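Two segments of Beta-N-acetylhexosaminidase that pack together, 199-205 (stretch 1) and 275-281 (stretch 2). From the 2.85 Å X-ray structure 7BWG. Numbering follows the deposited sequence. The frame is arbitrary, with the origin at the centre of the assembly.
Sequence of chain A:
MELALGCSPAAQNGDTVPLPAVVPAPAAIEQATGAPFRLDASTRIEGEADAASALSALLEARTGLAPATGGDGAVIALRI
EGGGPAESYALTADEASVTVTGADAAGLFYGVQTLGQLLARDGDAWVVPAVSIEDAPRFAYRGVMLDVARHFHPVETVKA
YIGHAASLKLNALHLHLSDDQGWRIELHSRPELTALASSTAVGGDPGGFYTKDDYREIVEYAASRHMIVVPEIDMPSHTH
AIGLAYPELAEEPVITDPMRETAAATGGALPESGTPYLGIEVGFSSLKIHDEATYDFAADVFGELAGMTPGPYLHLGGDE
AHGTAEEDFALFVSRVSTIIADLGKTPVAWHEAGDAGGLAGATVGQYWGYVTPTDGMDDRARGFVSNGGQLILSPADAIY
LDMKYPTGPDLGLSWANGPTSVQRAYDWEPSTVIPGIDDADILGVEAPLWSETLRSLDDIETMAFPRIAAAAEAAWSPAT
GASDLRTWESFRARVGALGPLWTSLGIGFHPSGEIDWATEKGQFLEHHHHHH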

# COMPACT_ATOMS: atom_id res chain seq x y z
N SER A 199 14.12 -7.25 -20.09
CA SER A 199 14.98 -8.26 -20.70
C SER A 199 16.43 -7.80 -20.76
O SER A 199 17.35 -8.62 -20.68
CB SER A 199 14.48 -8.61 -22.10
OG SER A 199 14.24 -7.43 -22.86
N THR A 200 16.67 -6.50 -20.90
CA THR A 200 17.98 -5.97 -21.25
C THR A 200 18.59 -5.19 -20.09
O THR A 200 17.97 -4.96 -19.05
CB THR A 200 17.88 -5.09 -22.50
OG1 THR A 200 17.07 -3.94 -22.21
CG2 THR A 200 17.25 -5.87 -23.64
N ALA A 201 19.86 -4.82 -20.29
CA ALA A 201 20.57 -3.86 -19.46
C ALA A 201 21.52 -3.10 -20.37
O ALA A 201 21.63 -3.40 -21.56
CB ALA A 201 21.30 -4.55 -18.31
N VAL A 202 22.21 -2.11 -19.82
CA VAL A 202 23.12 -1.31 -20.63
C VAL A 202 24.30 -2.17 -21.08
O VAL A 202 24.81 -3.01 -20.32
CB VAL A 202 23.57 -0.05 -19.87
CG1 VAL A 202 24.54 -0.39 -18.76
CG2 VAL A 202 24.18 0.95 -20.83
N GLY A 203 24.71 -2.00 -22.34
CA GLY A 203 25.81 -2.76 -22.88
C GLY A 203 25.53 -4.22 -23.14
O GLY A 203 26.46 -5.02 -23.17
N GLY A 204 24.27 -4.59 -23.35
CA GLY A 204 23.93 -5.98 -23.60
C GLY A 204 24.14 -6.90 -22.42
O GLY A 204 24.47 -8.08 -22.61
N ASP A 205 23.96 -6.40 -21.21
CA ASP A 205 24.17 -7.14 -19.98
C ASP A 205 22.87 -7.74 -19.48
O ASP A 205 21.78 -7.35 -19.93
CB ASP A 205 24.79 -6.22 -18.93
CG ASP A 205 26.31 -6.22 -18.97
OD1 ASP A 205 26.91 -7.29 -18.73
OD2 ASP A 205 26.90 -5.17 -19.27
N THR A 275 13.32 -0.04 -29.94
CA THR A 275 13.87 -1.32 -29.52
C THR A 275 14.75 -1.10 -28.30
O THR A 275 15.26 0.01 -28.11
CB THR A 275 14.69 -1.95 -30.67
OG1 THR A 275 15.05 -3.30 -30.34
CG2 THR A 275 15.94 -1.14 -30.96
N PRO A 276 14.90 -2.12 -27.42
CA PRO A 276 15.66 -1.93 -26.17
C PRO A 276 16.96 -1.16 -26.31
O PRO A 276 17.86 -1.55 -27.07
CB PRO A 276 15.93 -3.37 -25.72
CG PRO A 276 14.74 -4.12 -26.20
CD PRO A 276 14.27 -3.45 -27.47
N TYR A 277 17.07 -0.05 -25.59
CA TYR A 277 18.24 0.82 -25.67
C TYR A 277 19.34 0.28 -24.75
O TYR A 277 19.13 0.13 -23.54
CB TYR A 277 17.88 2.25 -25.28
CG TYR A 277 19.01 3.23 -25.47
CD1 TYR A 277 19.72 3.27 -26.66
CD2 TYR A 277 19.37 4.11 -24.45
CE1 TYR A 277 20.76 4.17 -26.84
CE2 TYR A 277 20.41 5.00 -24.63
CZ TYR A 277 21.10 5.03 -25.82
OH TYR A 277 22.13 5.92 -26.00
N LEU A 278 20.50 -0.01 -25.33
CA LEU A 278 21.64 -0.51 -24.59
C LEU A 278 22.73 0.54 -24.39
O LEU A 278 23.84 0.20 -23.99
CB LEU A 278 22.23 -1.74 -25.30
CG LEU A 278 21.26 -2.86 -25.66
CD1 LEU A 278 22.00 -4.11 -26.10
CD2 LEU A 278 20.32 -3.18 -24.50
N GLY A 279 22.42 1.81 -24.66
CA GLY A 279 23.36 2.89 -24.48
C GLY A 279 23.19 3.61 -23.16
O GLY A 279 22.39 3.22 -22.30
N ILE A 280 23.95 4.69 -23.00
CA ILE A 280 24.00 5.45 -21.76
C ILE A 280 23.50 6.88 -21.91
O ILE A 280 23.44 7.60 -20.91
CB ILE A 280 25.42 5.44 -21.15
CG1 ILE A 280 26.34 6.37 -21.94
CG2 ILE A 280 25.99 4.03 -21.13
CD1 ILE A 280 27.72 6.51 -21.35
N GLU A 281 23.15 7.31 -23.11
CA GLU A 281 22.68 8.67 -23.31
C GLU A 281 21.33 8.88 -22.65
O GLU A 281 20.51 7.96 -22.54
CB GLU A 281 22.61 9.00 -24.80
CG GLU A 281 23.87 8.65 -25.57
CD GLU A 281 24.51 9.85 -26.24
OE1 GLU A 281 25.14 9.67 -27.30
OE2 GLU A 281 24.37 10.97 -25.71

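This is a small contact between two irregular loop segments, in which one backbone hydrogen bond is flanked by a modest set of packing contacts, with Leu278 having the largest covered area. Neither stretch forms regular helix or strand, and the surface buried between them, both sides summed, is 320 Å². The residues that touch lie at least 74 positions apart in sequence, so the chain fold, not local connectivity, brings them together.

The polar link runs from Gly203 N to Leu278 O, with a donor-acceptor distance of 2.9 Å and an N-H...acceptor angle of 163°, close to linear. It is the only hydrogen bond between the stretches. The donor sits within a type II beta turn from Ala201 to Gly204, whose closing bond, Gly204 N to Ala201 O, is weak at 3.4 Å. Val202 and Gly203 occupy the central positions, with phi/psi of -68/139° and 72/24°, and the turn leaves the Gly203 amide directed at the other segment. Both Gly203 and Gly204 have positive phi, a region that by itself favours glycine. The backbones come close here: the CA atoms of Val202 and Leu278 are 4.3 Å apart, against 6.8 Å for those of Thr200 and Pro276.

Leu278 has the largest area covered by the opposing stretch, 94 Å². With chi1 at -51° (m) and chi2 at -169° (t), its side chain lies along stretch 1. Leu278 CD2 is 3.7 Å from Thr200 CB and 3.2 Å from Ala201 O, while Leu278 CD1 lies 3.6 Å from Gly204 N; the two methyls thus reach different parts of the segment. The approaches to Ala201 O and Gly204 N are packing contacts, since a methyl carbon offers these polar atoms no conventional hydrogen bond.

Before the turn, Thr200 directs its CA-to-CB bond toward stretch 2, and Thr200 CG2 meets Pro276 CB at 3.5 Å. The CA-to-CB bond of Pro276 likewise points toward stretch 1, making this a direct apolar approach. Thr200 OG1 is hydrogen-bonded elsewhere in the structure.

Val202, buried and with chi1 at 72° (p), extends the contact along stretch 2. Val202 CG2 lies 3.3 Å from Leu278 O, 3.2 Å from Gly279 O and 3.6 Å from Ile280 CG2, the last an apolar side-chain pair. Ile280 has just 15 Å² covered, and the end of its side chain leads away from stretch 1. At Gly279 the restriction comes from within stretch 2: an ideal CB would lie 2.3 Å from Tyr277 OH, a clash, whereas stretch 1 would not be near it.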